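PDB 6YHH: beta-N-acetylglucosaminidase-like protein Glycoside hydrolase family 20 from Flavobacterium johnsoniae, which probably hydrolyses terminal N-acetylhexosamine residues from chitin-derived oligosaccharides, acting as a beta-N-acetylglucosaminidase of glycoside hydrolase family 20. Local coordinates for residues 365-370 / 380-385; 395-400 / 428-433; 407-412 / 447-452; 142-147 / 441-446; 236-241 / 280-285. All coordinates share one frame; numbering follows the deposited sequence.

Contact 1: 365-370 / 380-385; sequences GWEEIL and VHSWRG
Two neighbouring parallel strands of the family 20 TIM barrel end here beside E317, the predicted proton donor, and the contact runs from their last bridge pairs into the loops that follow. Backbone bonds join H381 N to G365 O (2.8 Å) and, weakly, E367 N to H381 O. On the face carrying W366 and H381, the two side chains lie alongside each other as an offset stack: W366 CZ3 sits over the centre of the imidazole, 3.3 Å from H381 ND1, with the planes 16° apart. The imidazole is fixed by H312 at ND1 and S409 at NE2. The six-membered ring of W366 also turns its edge toward the face of the W383 pyrrole ring. E367, extended beyond CG, holds the loop: its OE1 accepts W383 N through the anti lone pair (2.8 Å) and R384 N from above the carboxylate plane (2.9 Å), and S395 OG bonds to it as well. E368 OE1 takes the W383 NE1 hydrogen almost straight, at 175° and 2.9 Å, within the indole plane, while its OE2 accepts E317 N and so probably helps position that residue. Strand 406-408 flanks strand 379-382, and helices 341-358 and 394-401 pack outside.

Contact 2: 395-400 / 428-433; sequences SLVDAV and PMPKGA
Apolar contacts carry this meeting of helix 394-401 with the loop segment 428-433, and no hydrogen bond crosses between the two. The closest approach is that of V397 to P430. V397 CG1 stands anti to the backbone N (chi1 171°), which leaves CG2 anti to the carbonyl carbon and directed at the proline ring, 3.5 Å from P430 CB and nearly as close to CG. The two side chains cross obliquely, so one methyl rests on two ring carbons. The other branch, V397 CG1, reaches A433 CB at 4.2 Å; the valine thus spreads its methyls over two loop residues three positions apart. L396, one residue earlier, meets P430 at about a right angle, its CD2 lying 4.1 Å from P430 CD.

Apolar-to-polar contact is confined to the leucine tip: L396 CD1 comes within 3.6 Å of P428 O, and CD2 lies near the same carbonyl oxygen.

Polar bonds lie at the margins and lead elsewhere. S395 OG bonds to E367 and S382, whereas A433 O receives K401 NZ, tying the loop to the end of the helix by a bond just beyond the paired residues. I443 of strand 443-450 touches L396, P428 and P430. The arrangement is that of an outer helix of a TIM barrel, packed against the barrel strands and flanked by a connecting loop.

Contact 3: 407-412 / 447-452; sequences VLSNGF and EATMWT
Strands 406-408 and 443-450 are parallel neighbours in the TIM-barrel wall, and here the first gives way to a type II beta turn, S409 to F412, that keeps hold of the second. The backbone bond of the strand part runs from E447 N to L408 O at 2.9 Å.

E447 is the side chain to follow. Its CB lies 3.4 Å from S409 OG and more loosely beside V407 CG1, the two side chains crossing obliquely. CG stands anti to the backbone N (chi1 -180°). From there E447 CG passes S409 OG at 4.0 Å. With chi2 also anti, the chain extends away from these partners, so that the carboxylate finds its bonds outside the two segments: OE1 accepts from H179 ND1 and OE2 from W146 NE1. Both oxygens of this buried acid are therefore engaged, which would probably favour its ionised form.

S409 works from the other direction. Its OG, anti to the carbonyl carbon, donates to E447 O at 2.7 Å from above the carbonyl plane, and it is also bonded to H381 NE2. T449 CG2 packs against the same hydroxyl oxygen. F412 sets its CB near E447 O, while the ring reaches helix 467-476 through I471 and L475. At the end of the turn, F412 O accepts T449 N at 3.0 Å and 166°, the donor standing 28° out of the carbonyl plane.

Contact 4: 142-147 / 441-446; sequences PRFTWR and ARILGG
The close-packed part of this contact is the backbone pairing of W146 and R147 with G445 and G446. W146 N donates to L444 O (2.9 Å), and W146 O accepts G446 N (3.0 Å), each donor standing above the carbonyl plane. Between these bonds G445 CA comes to 3.2 Å from W146 O, a CA-H...O contact at 149°. A side chain at G445 would run into that oxygen, and its backbone angles (phi 153°, psi -148°) also suit glycine. F144 points toward the second strand: its CB rests 3.6 Å from G445 CA, and CE1 lies alongside I443 CG2 at 4.0 Å, with I443 O near the ring plane at the edge. An alanine here would keep the CB contacts but remove the ring, and would probably loosen the packing against I443. W146, CG anti to its N, sets CB against L444 CB at 3.9 Å and sends NE1 to E447.

Toward T145 the contact loosens. Water 1 accepts from T145 N (3.0 Å) and donates only weakly to I443 O, while T145 OG1 bonds Y89 N. R147 NH1 turns back to F144 O in the guanidinium plane; its NH2 bonds K174 O and forms a salt bridge with E92. Parallel pairing of strand 146-152 with 443-450, far apart in sequence, is the first-to-last closure characteristic of a TIM barrel.

Contact 5: 236-241 / 280-285; sequences HGSAIL and FSPTLD
L241, P282 and L284 set the geometry of this contact, in which helix 238-243 meets the loop segment 280-285. L241 crosses both partners obliquely. Its CG is anti to the carbonyl carbon (chi1 -68°), and CD1 lies 3.8 Å from P282 CB and near T283 N, while CG and CD2 both meet L284 CD1. I240 comes to that methyl at about a right angle, touching it with CG2 at 4.0 Å, so one leucine tip is held between two helix side chains. An alanine here, in place of L241, would remove CG, CD1 and CD2 and would probably weaken the packing of P282 and L284, leaving mainly S238 and I240 against them.

Earlier in the segment, S238 OG faces the proline ring, 3.4 Å from P282 CG, but takes its hydrogen bond with D185. The backbone adds G237 N to P282 O (3.1 Å, 142°); water 2 accepts from H236 N and lies 2.8 Å from F280 O, to which it can donate. The CB of H236 points away from the loop, and its side chain comes within about 3 Å (nearest atoms) of that of E317, the predicted proton donor. The helix lies beside strand 177-184, where I240 touches V183, and the loop leads on to helix 289-302.

All five contacts are largely buried within the catalytic domain, yet their chemistry follows their place in the barrel. Contacts 1, 3 and 4 join neighbouring strand pairs of one sheet: 3 and 4 share strand 443-450, while strands 379-382 and 406-408, neighbours themselves, connect 1 with 3. Backbone bonds run through all three; in contact 1, close to E317, the carboxylates of E367 and E368 supply more. Contact 3 lies deepest, its centre about 7 Å from that of the chain. Contact 2, on the outer helical layer, is apolar and touches 1, 3 and 4. Contact 5, its centre about 27 Å from that of the chain, touches none of the others but approaches E317 separately through H236.

Contact 1: 365-370 / 380-385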
# COMPACT_ATOMS: atom_id res chain seq x y z
N GLY A 365 -9.13 12.62 28.95
CA GLY A 365 -10.31 13.01 28.20
C GLY A 365 -10.21 14.35 27.53
O GLY A 365 -9.39 15.21 27.92
N TRP A 366 -11.09 14.57 26.54
CA TRP A 366 -11.21 15.88 25.90
C TRP A 366 -11.66 16.93 26.94
O TRP A 366 -12.28 16.60 27.95
CB TRP A 366 -12.22 15.80 24.76
CG TRP A 366 -11.79 14.81 23.68
CD1 TRP A 366 -12.43 13.65 23.35
CD2 TRP A 366 -10.69 14.93 22.75
NE1 TRP A 366 -11.73 13.00 22.39
CE2 TRP A 366 -10.67 13.76 21.99
CE3 TRP A 366 -9.68 15.90 22.50
CZ2 TRP A 366 -9.74 13.52 21.00
CZ3 TRP A 366 -8.78 15.67 21.50
CH2 TRP A 366 -8.82 14.50 20.74
N GLU A 367 -11.27 18.17 26.72
CA GLU A 367 -11.35 19.22 27.74
C GLU A 367 -12.71 19.38 28.42
O GLU A 367 -12.77 19.90 29.56
CB GLU A 367 -10.87 20.53 27.11
CG GLU A 367 -11.81 21.09 26.06
CD GLU A 367 -11.29 22.35 25.46
OE1 GLU A 367 -10.26 22.26 24.77
OE2 GLU A 367 -11.93 23.42 25.67
N GLU A 368 -13.80 19.04 27.74
CA GLU A 368 -15.13 19.10 28.36
C GLU A 368 -15.25 18.41 29.67
O GLU A 368 -16.10 18.84 30.51
CB GLU A 368 -16.26 18.68 27.44
CG GLU A 368 -16.36 19.54 26.18
CD GLU A 368 -15.63 19.00 24.95
OE1 GLU A 368 -14.48 18.51 25.12
OE2 GLU A 368 -16.21 19.12 23.80
N ILE A 369 -14.41 17.41 29.93
CA ILE A 369 -14.47 16.70 31.19
C ILE A 369 -14.08 17.52 32.41
O ILE A 369 -14.39 17.14 33.57
CB ILE A 369 -13.71 15.34 31.22
CG1 ILE A 369 -12.20 15.51 31.13
CG2 ILE A 369 -14.25 14.42 30.09
CD1 ILE A 369 -11.42 14.27 31.50
N LEU A 370 -13.38 18.61 32.18
CA LEU A 370 -12.91 19.42 33.29
C LEU A 370 -13.98 20.36 33.87
O LEU A 370 -14.30 21.38 33.26
CB LEU A 370 -11.65 20.18 32.83
CG LEU A 370 -10.93 21.07 33.83
CD1 LEU A 370 -10.75 20.41 35.16
CD2 LEU A 370 -9.66 21.76 33.35
N VAL A 380 -5.96 16.26 30.74
CA VAL A 380 -6.94 17.08 30.03
C VAL A 380 -6.43 17.25 28.60
O VAL A 380 -5.28 17.69 28.43
CB VAL A 380 -7.14 18.44 30.71
CG1 VAL A 380 -8.00 19.42 29.87
CG2 VAL A 380 -7.84 18.20 32.02
N HIS A 381 -7.27 16.95 27.61
CA HIS A 381 -6.87 17.05 26.22
C HIS A 381 -7.51 18.32 25.64
O HIS A 381 -8.70 18.37 25.37
CB HIS A 381 -7.28 15.76 25.50
CG HIS A 381 -6.54 15.54 24.23
ND1 HIS A 381 -6.60 14.33 23.59
CD2 HIS A 381 -5.75 16.35 23.47
CE1 HIS A 381 -5.85 14.37 22.50
NE2 HIS A 381 -5.35 15.60 22.37
N SER A 382 -6.68 19.36 25.49
CA SER A 382 -7.11 20.65 25.03
C SER A 382 -7.23 20.69 23.51
O SER A 382 -6.22 20.59 22.79
CB SER A 382 -6.08 21.71 25.49
OG SER A 382 -6.43 23.01 25.04
N TRP A 383 -8.45 20.95 23.03
CA TRP A 383 -8.77 20.90 21.61
C TRP A 383 -9.59 22.05 21.04
O TRP A 383 -9.50 22.31 19.77
CB TRP A 383 -9.46 19.59 21.27
CG TRP A 383 -10.91 19.53 21.65
CD1 TRP A 383 -11.40 19.11 22.82
CD2 TRP A 383 -12.05 19.78 20.80
NE1 TRP A 383 -12.78 19.10 22.81
CE2 TRP A 383 -13.22 19.50 21.58
CE3 TRP A 383 -12.21 20.25 19.49
CZ2 TRP A 383 -14.50 19.67 21.07
CZ3 TRP A 383 -13.48 20.37 18.98
CH2 TRP A 383 -14.61 20.14 19.79
N ARG A 384 -10.28 22.81 21.89
CA ARG A 384 -11.15 23.88 21.42
C ARG A 384 -10.44 25.19 21.28
O ARG A 384 -9.54 25.52 22.05
CB ARG A 384 -12.37 23.95 22.33
CG ARG A 384 -13.16 22.66 22.34
CD ARG A 384 -14.25 22.67 23.34
NE ARG A 384 -15.19 23.64 22.97
CZ ARG A 384 -15.88 24.29 23.89
NH1 ARG A 384 -15.62 24.03 25.19
NH2 ARG A 384 -16.77 25.19 23.50
N GLY A 385 -10.88 25.96 20.31
CA GLY A 385 -10.25 27.22 19.96
C GLY A 385 -11.23 28.04 19.13
O GLY A 385 -12.44 27.93 19.29

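Contact 2: 395-400 / 428-433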
# COMPACT_ATOMS: atom_id res chain seq x y z
N SER A 395 -7.99 26.69 27.00
CA SER A 395 -8.39 25.62 27.87
C SER A 395 -7.18 24.91 28.49
O SER A 395 -7.28 24.25 29.53
CB SER A 395 -9.30 24.63 27.16
OG SER A 395 -8.73 24.15 25.94
N LEU A 396 -6.04 24.99 27.78
CA LEU A 396 -4.83 24.39 28.28
C LEU A 396 -4.28 25.24 29.43
O LEU A 396 -3.88 24.69 30.45
CB LEU A 396 -3.77 24.25 27.17
CG LEU A 396 -2.37 23.83 27.55
CD1 LEU A 396 -1.64 23.11 26.45
CD2 LEU A 396 -1.48 25.02 27.99
N VAL A 397 -4.23 26.53 29.20
CA VAL A 397 -3.81 27.51 30.25
C VAL A 397 -4.64 27.30 31.48
O VAL A 397 -4.11 27.11 32.60
CB VAL A 397 -3.98 28.92 29.78
CG1 VAL A 397 -3.73 29.85 30.98
CG2 VAL A 397 -2.96 29.20 28.68
N ASP A 398 -5.94 27.28 31.31
CA ASP A 398 -6.84 27.06 32.47
C ASP A 398 -6.63 25.73 33.21
O ASP A 398 -6.67 25.66 34.41
CB ASP A 398 -8.30 27.22 32.06
CG ASP A 398 -8.64 28.66 31.58
OD1 ASP A 398 -7.79 29.56 31.69
OD2 ASP A 398 -9.75 28.87 31.01
N ALA A 399 -6.43 24.64 32.47
CA ALA A 399 -6.25 23.37 33.07
C ALA A 399 -4.94 23.28 33.83
O ALA A 399 -4.91 22.76 34.95
CB ALA A 399 -6.25 22.27 31.99
N VAL A 400 -3.86 23.79 33.28
CA VAL A 400 -2.57 23.62 34.01
C VAL A 400 -2.56 24.53 35.25
O VAL A 400 -2.01 24.09 36.26
CB VAL A 400 -1.31 23.85 33.17
CG1 VAL A 400 -1.24 22.74 32.09
CG2 VAL A 400 -1.17 25.24 32.59
N PRO A 428 2.59 24.38 22.08
CA PRO A 428 1.87 23.96 23.28
C PRO A 428 2.10 24.91 24.48
O PRO A 428 1.27 24.91 25.44
CB PRO A 428 2.44 22.59 23.56
CG PRO A 428 2.96 22.11 22.22
CD PRO A 428 3.50 23.34 21.58
N MET A 429 3.20 25.66 24.47
CA MET A 429 3.48 26.66 25.52
C MET A 429 2.83 27.97 25.23
O MET A 429 3.11 28.65 24.22
CB MET A 429 4.98 26.91 25.72
CG MET A 429 5.33 27.80 26.91
SD MET A 429 5.17 26.93 28.48
CE MET A 429 6.45 25.65 28.18
N PRO A 430 1.88 28.33 26.09
CA PRO A 430 1.19 29.60 25.80
C PRO A 430 2.10 30.80 26.04
O PRO A 430 3.07 30.71 26.84
CB PRO A 430 0.04 29.61 26.83
CG PRO A 430 0.59 28.83 28.01
CD PRO A 430 1.46 27.74 27.38
N LYS A 431 1.81 31.89 25.32
CA LYS A 431 2.45 33.22 25.50
C LYS A 431 1.66 34.05 26.53
O LYS A 431 0.45 33.86 26.72
CB LYS A 431 2.51 34.00 24.17
N GLY A 432 2.39 34.91 27.24
CA GLY A 432 1.81 35.82 28.24
C GLY A 432 0.85 35.25 29.27
O GLY A 432 -0.10 35.96 29.67
N ALA A 433 1.07 34.00 29.72
CA ALA A 433 0.25 33.40 30.79
C ALA A 433 0.96 33.40 32.18
O ALA A 433 0.44 32.86 33.18
CB ALA A 433 -0.17 31.99 30.37

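Contact 3: 407-412 / 447-452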
# COMPACT_ATOMS: atom_id res chain seq x y z
N VAL A 407 -2.44 17.99 27.30
CA VAL A 407 -1.88 17.79 25.96
C VAL A 407 -2.64 18.69 25.02
O VAL A 407 -3.87 18.76 25.10
CB VAL A 407 -2.11 16.29 25.51
CG1 VAL A 407 -1.67 16.07 24.06
CG2 VAL A 407 -1.32 15.33 26.39
N LEU A 408 -1.91 19.40 24.15
CA LEU A 408 -2.49 20.33 23.21
C LEU A 408 -2.72 19.63 21.86
O LEU A 408 -1.80 19.13 21.21
CB LEU A 408 -1.63 21.53 23.01
CG LEU A 408 -2.29 22.60 22.17
CD1 LEU A 408 -3.56 23.17 22.78
CD2 LEU A 408 -1.40 23.76 21.70
N SER A 409 -3.98 19.59 21.43
CA SER A 409 -4.33 19.30 20.02
C SER A 409 -4.94 20.47 19.24
O SER A 409 -4.83 20.46 17.99
CB SER A 409 -5.20 18.02 19.85
OG SER A 409 -4.38 16.90 20.12
N ASN A 410 -5.54 21.44 19.91
CA ASN A 410 -5.99 22.63 19.22
C ASN A 410 -4.83 23.23 18.40
O ASN A 410 -3.70 23.32 18.94
CB ASN A 410 -6.41 23.73 20.23
CG ASN A 410 -7.02 24.93 19.52
OD1 ASN A 410 -6.37 25.98 19.35
ND2 ASN A 410 -8.19 24.68 18.91
N GLY A 411 -5.11 23.56 17.14
CA GLY A 411 -4.11 24.11 16.21
C GLY A 411 -3.27 23.06 15.48
O GLY A 411 -2.41 23.39 14.67
N PHE A 412 -3.53 21.76 15.79
CA PHE A 412 -2.90 20.62 15.11
C PHE A 412 -4.02 19.71 14.47
O PHE A 412 -3.81 18.48 14.30
CB PHE A 412 -2.09 19.78 16.08
CG PHE A 412 -0.92 20.48 16.76
CD1 PHE A 412 -0.00 21.23 16.05
CD2 PHE A 412 -0.67 20.29 18.11
CE1 PHE A 412 1.14 21.74 16.67
CE2 PHE A 412 0.42 20.84 18.72
CZ PHE A 412 1.35 21.58 18.01
N GLU A 447 -0.41 16.84 20.13
CA GLU A 447 -0.79 15.79 19.25
C GLU A 447 -1.54 16.27 18.01
O GLU A 447 -2.54 16.98 18.14
CB GLU A 447 -1.60 14.86 20.08
CG GLU A 447 -2.12 13.68 19.44
CD GLU A 447 -2.86 12.81 20.51
OE1 GLU A 447 -4.09 12.72 20.40
OE2 GLU A 447 -2.21 12.22 21.43
N ALA A 448 -1.07 15.82 16.87
CA ALA A 448 -1.79 16.03 15.57
C ALA A 448 -2.98 15.09 15.58
O ALA A 448 -2.82 13.90 15.98
CB ALA A 448 -0.88 15.75 14.40
N THR A 449 -4.14 15.58 15.16
CA THR A 449 -5.34 14.75 15.16
C THR A 449 -5.85 14.51 13.75
O THR A 449 -6.38 15.40 13.12
CB THR A 449 -6.51 15.33 15.96
OG1 THR A 449 -6.88 16.64 15.45
CG2 THR A 449 -6.16 15.44 17.43
N MET A 450 -5.71 13.29 13.25
CA MET A 450 -6.25 12.92 11.95
C MET A 450 -7.62 12.28 12.03
O MET A 450 -7.76 11.03 12.07
CB MET A 450 -5.33 12.01 11.15
CG MET A 450 -5.82 11.87 9.69
SD MET A 450 -5.90 13.45 8.82
CE MET A 450 -7.09 13.00 7.54
N TRP A 451 -8.61 13.13 12.13
CA TRP A 451 -10.02 12.79 11.99
C TRP A 451 -10.28 12.32 10.53
O TRP A 451 -9.71 12.88 9.59
CB TRP A 451 -10.91 13.91 12.36
CG TRP A 451 -10.66 14.45 13.72
CD1 TRP A 451 -9.94 15.56 14.05
CD2 TRP A 451 -10.93 13.79 14.96
NE1 TRP A 451 -9.83 15.68 15.43
CE2 TRP A 451 -10.38 14.57 15.99
CE3 TRP A 451 -11.56 12.61 15.28
CZ2 TRP A 451 -10.57 14.27 17.34
CZ3 TRP A 451 -11.75 12.30 16.60
CH2 TRP A 451 -11.26 13.09 17.62
N THR A 452 -11.09 11.27 10.36
CA THR A 452 -11.20 10.61 9.04
C THR A 452 -12.54 10.66 8.34
O THR A 452 -12.75 9.89 7.40
CB THR A 452 -10.65 9.19 9.11
OG1 THR A 452 -11.38 8.40 10.07
CG2 THR A 452 -9.21 9.15 9.41

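Contact 4: 142-147 / 441-446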
# COMPACT_ATOMS: atom_id res chain seq x y z
N PRO A 142 14.21 15.66 23.32
CA PRO A 142 12.98 16.33 23.00
C PRO A 142 12.58 17.47 23.95
O PRO A 142 12.70 17.35 25.19
CB PRO A 142 11.93 15.17 23.14
CG PRO A 142 12.50 14.26 24.16
CD PRO A 142 13.98 14.37 23.96
N ARG A 143 11.92 18.50 23.39
CA ARG A 143 11.32 19.54 24.18
C ARG A 143 10.14 19.08 25.00
O ARG A 143 10.03 19.46 26.20
CB ARG A 143 10.90 20.71 23.26
CG ARG A 143 10.33 21.92 24.01
CD ARG A 143 9.93 23.03 23.04
NE ARG A 143 9.24 24.07 23.80
CZ ARG A 143 8.33 24.89 23.25
NH1 ARG A 143 8.01 24.81 21.97
NH2 ARG A 143 7.66 25.77 23.99
N PHE A 144 9.25 18.22 24.45
CA PHE A 144 8.08 17.74 25.16
C PHE A 144 8.13 16.25 25.18
O PHE A 144 8.60 15.61 24.18
CB PHE A 144 6.76 18.16 24.44
CG PHE A 144 6.52 19.65 24.43
CD1 PHE A 144 6.07 20.27 25.60
CD2 PHE A 144 6.75 20.44 23.31
CE1 PHE A 144 5.87 21.66 25.60
CE2 PHE A 144 6.53 21.80 23.33
CZ PHE A 144 6.08 22.40 24.49
N THR A 145 7.56 15.70 26.23
CA THR A 145 7.54 14.25 26.34
C THR A 145 6.41 13.50 25.55
O THR A 145 6.57 12.32 25.26
CB THR A 145 7.53 13.79 27.85
OG1 THR A 145 7.98 12.44 27.97
CG2 THR A 145 6.17 13.92 28.50
N TRP A 146 5.29 14.18 25.27
CA TRP A 146 4.13 13.62 24.57
C TRP A 146 4.14 14.22 23.21
O TRP A 146 3.91 15.39 23.06
CB TRP A 146 2.84 13.98 25.35
CG TRP A 146 1.62 13.36 24.78
CD1 TRP A 146 1.13 13.49 23.48
CD2 TRP A 146 0.71 12.51 25.47
NE1 TRP A 146 -0.04 12.77 23.34
CE2 TRP A 146 -0.30 12.12 24.52
CE3 TRP A 146 0.68 11.99 26.76
CZ2 TRP A 146 -1.37 11.34 24.89
CZ3 TRP A 146 -0.36 11.15 27.11
CH2 TRP A 146 -1.38 10.85 26.15
N ARG A 147 4.51 13.44 22.20
CA ARG A 147 4.63 13.91 20.83
C ARG A 147 3.85 12.92 19.94
O ARG A 147 4.36 11.87 19.54
CB ARG A 147 6.08 14.02 20.39
CG ARG A 147 6.91 14.82 21.41
CD ARG A 147 8.34 14.93 21.01
NE ARG A 147 8.98 13.66 20.71
CZ ARG A 147 9.37 12.78 21.63
NH1 ARG A 147 9.32 13.09 22.93
NH2 ARG A 147 9.83 11.63 21.27
N ALA A 441 5.45 22.48 33.63
CA ALA A 441 5.79 21.08 33.59
C ALA A 441 4.56 20.21 33.40
O ALA A 441 4.71 19.05 33.08
CB ALA A 441 6.47 20.66 34.88
N ARG A 442 3.39 20.77 33.61
CA ARG A 442 2.12 20.07 33.36
C ARG A 442 1.79 20.01 31.86
O ARG A 442 0.86 19.30 31.52
CB ARG A 442 0.96 20.76 34.09
CG ARG A 442 0.98 20.48 35.60
CD ARG A 442 -0.13 21.20 36.35
NE ARG A 442 0.26 21.18 37.77
CZ ARG A 442 0.29 22.24 38.58
NH1 ARG A 442 -0.12 23.46 38.26
NH2 ARG A 442 0.79 22.03 39.80
N ILE A 443 2.43 20.81 31.01
CA ILE A 443 2.21 20.71 29.58
C ILE A 443 2.99 19.52 29.05
O ILE A 443 4.23 19.54 28.86
CB ILE A 443 2.60 22.00 28.88
CG1 ILE A 443 1.80 23.18 29.43
CG2 ILE A 443 2.32 21.90 27.39
CD1 ILE A 443 2.31 24.56 29.03
N LEU A 444 2.31 18.42 28.91
CA LEU A 444 3.01 17.18 28.54
C LEU A 444 3.51 17.25 27.08
O LEU A 444 4.52 16.61 26.74
CB LEU A 444 2.10 15.94 28.67
CG LEU A 444 1.58 15.69 30.05
CD1 LEU A 444 0.65 14.49 30.15
CD2 LEU A 444 2.74 15.49 31.02
N GLY A 445 2.78 17.94 26.21
CA GLY A 445 3.16 18.00 24.81
C GLY A 445 1.96 18.24 23.93
O GLY A 445 1.01 18.94 24.32
N GLY A 446 2.01 17.69 22.71
CA GLY A 446 0.93 17.95 21.75
C GLY A 446 0.68 16.74 20.88
O GLY A 446 1.47 15.78 20.88
O HOH W 1 6.97 17.68 28.42

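Contact 5: 236-241 / 280-285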
# COMPACT_ATOMS: atom_id res chain seq x y z
N HIS A 236 -21.17 11.16 21.17
CA HIS A 236 -20.67 10.41 20.02
C HIS A 236 -21.06 8.95 20.22
O HIS A 236 -20.32 8.02 19.80
CB HIS A 236 -19.12 10.57 19.92
CG HIS A 236 -18.68 11.86 19.28
ND1 HIS A 236 -18.56 13.08 19.94
CD2 HIS A 236 -18.36 12.11 17.99
CE1 HIS A 236 -18.19 14.00 19.06
NE2 HIS A 236 -18.09 13.42 17.89
N GLY A 237 -22.29 8.74 20.71
CA GLY A 237 -22.72 7.40 21.12
C GLY A 237 -23.49 6.59 20.12
O GLY A 237 -24.01 5.54 20.50
N SER A 238 -23.60 7.03 18.86
CA SER A 238 -24.54 6.37 17.90
C SER A 238 -24.32 4.87 17.74
O SER A 238 -25.27 4.09 17.66
CB SER A 238 -24.60 7.05 16.53
OG SER A 238 -24.80 8.43 16.66
N ALA A 239 -23.06 4.48 17.56
CA ALA A 239 -22.69 3.14 17.30
C ALA A 239 -22.81 2.30 18.53
O ALA A 239 -23.45 1.23 18.47
CB ALA A 239 -21.29 3.08 16.79
N ILE A 240 -22.33 2.79 19.68
CA ILE A 240 -22.50 2.05 20.93
C ILE A 240 -23.98 1.72 21.19
O ILE A 240 -24.38 0.57 21.58
CB ILE A 240 -21.90 2.81 22.10
CG1 ILE A 240 -20.37 2.88 21.97
CG2 ILE A 240 -22.27 2.12 23.42
CD1 ILE A 240 -19.76 3.73 23.03
N LEU A 241 -24.81 2.72 20.97
CA LEU A 241 -26.24 2.61 21.29
C LEU A 241 -27.03 1.85 20.22
O LEU A 241 -28.16 1.49 20.42
CB LEU A 241 -26.82 4.00 21.48
CG LEU A 241 -26.29 4.72 22.73
CD1 LEU A 241 -26.72 6.18 22.77
CD2 LEU A 241 -26.83 4.02 23.98
N PHE A 280 -23.80 14.60 16.84
CA PHE A 280 -25.06 13.87 16.91
C PHE A 280 -25.57 13.79 18.34
O PHE A 280 -24.78 13.95 19.33
CB PHE A 280 -24.93 12.49 16.24
CG PHE A 280 -24.55 12.62 14.75
CD1 PHE A 280 -25.52 12.90 13.79
CD2 PHE A 280 -23.24 12.60 14.37
CE1 PHE A 280 -25.14 13.15 12.46
CE2 PHE A 280 -22.87 12.80 13.06
CZ PHE A 280 -23.82 13.07 12.10
N SER A 281 -26.88 13.54 18.47
CA SER A 281 -27.50 13.47 19.78
C SER A 281 -27.36 12.17 20.64
O SER A 281 -27.53 12.27 21.85
CB SER A 281 -28.96 13.82 19.63
OG SER A 281 -29.63 12.86 18.94
N PRO A 282 -27.10 11.00 20.06
CA PRO A 282 -27.13 9.81 20.91
C PRO A 282 -26.01 9.85 21.99
O PRO A 282 -24.85 10.10 21.68
CB PRO A 282 -26.89 8.65 19.92
CG PRO A 282 -27.49 9.16 18.63
CD PRO A 282 -27.10 10.61 18.63
N THR A 283 -26.41 9.69 23.21
CA THR A 283 -25.56 9.90 24.36
C THR A 283 -25.86 8.81 25.39
O THR A 283 -27.05 8.55 25.77
CB THR A 283 -25.85 11.30 25.04
OG1 THR A 283 -25.85 12.34 24.07
CG2 THR A 283 -24.82 11.68 26.07
N LEU A 284 -24.81 8.25 25.97
CA LEU A 284 -24.99 7.32 27.09
C LEU A 284 -25.65 7.96 28.29
O LEU A 284 -25.45 9.14 28.57
CB LEU A 284 -23.65 6.80 27.53
CG LEU A 284 -23.08 5.72 26.64
CD1 LEU A 284 -23.51 5.44 25.23
CD2 LEU A 284 -21.69 5.24 27.13
N ASP A 285 -26.44 7.16 28.99
CA ASP A 285 -27.23 7.62 30.14
C ASP A 285 -26.46 7.46 31.43
O ASP A 285 -26.31 6.34 31.96
CB ASP A 285 -28.60 6.88 30.19
CG ASP A 285 -29.48 7.29 31.34
OD1 ASP A 285 -29.10 8.10 32.21
OD2 ASP A 285 -30.64 6.74 31.38
O HOH W 2 -22.21 13.81 20.37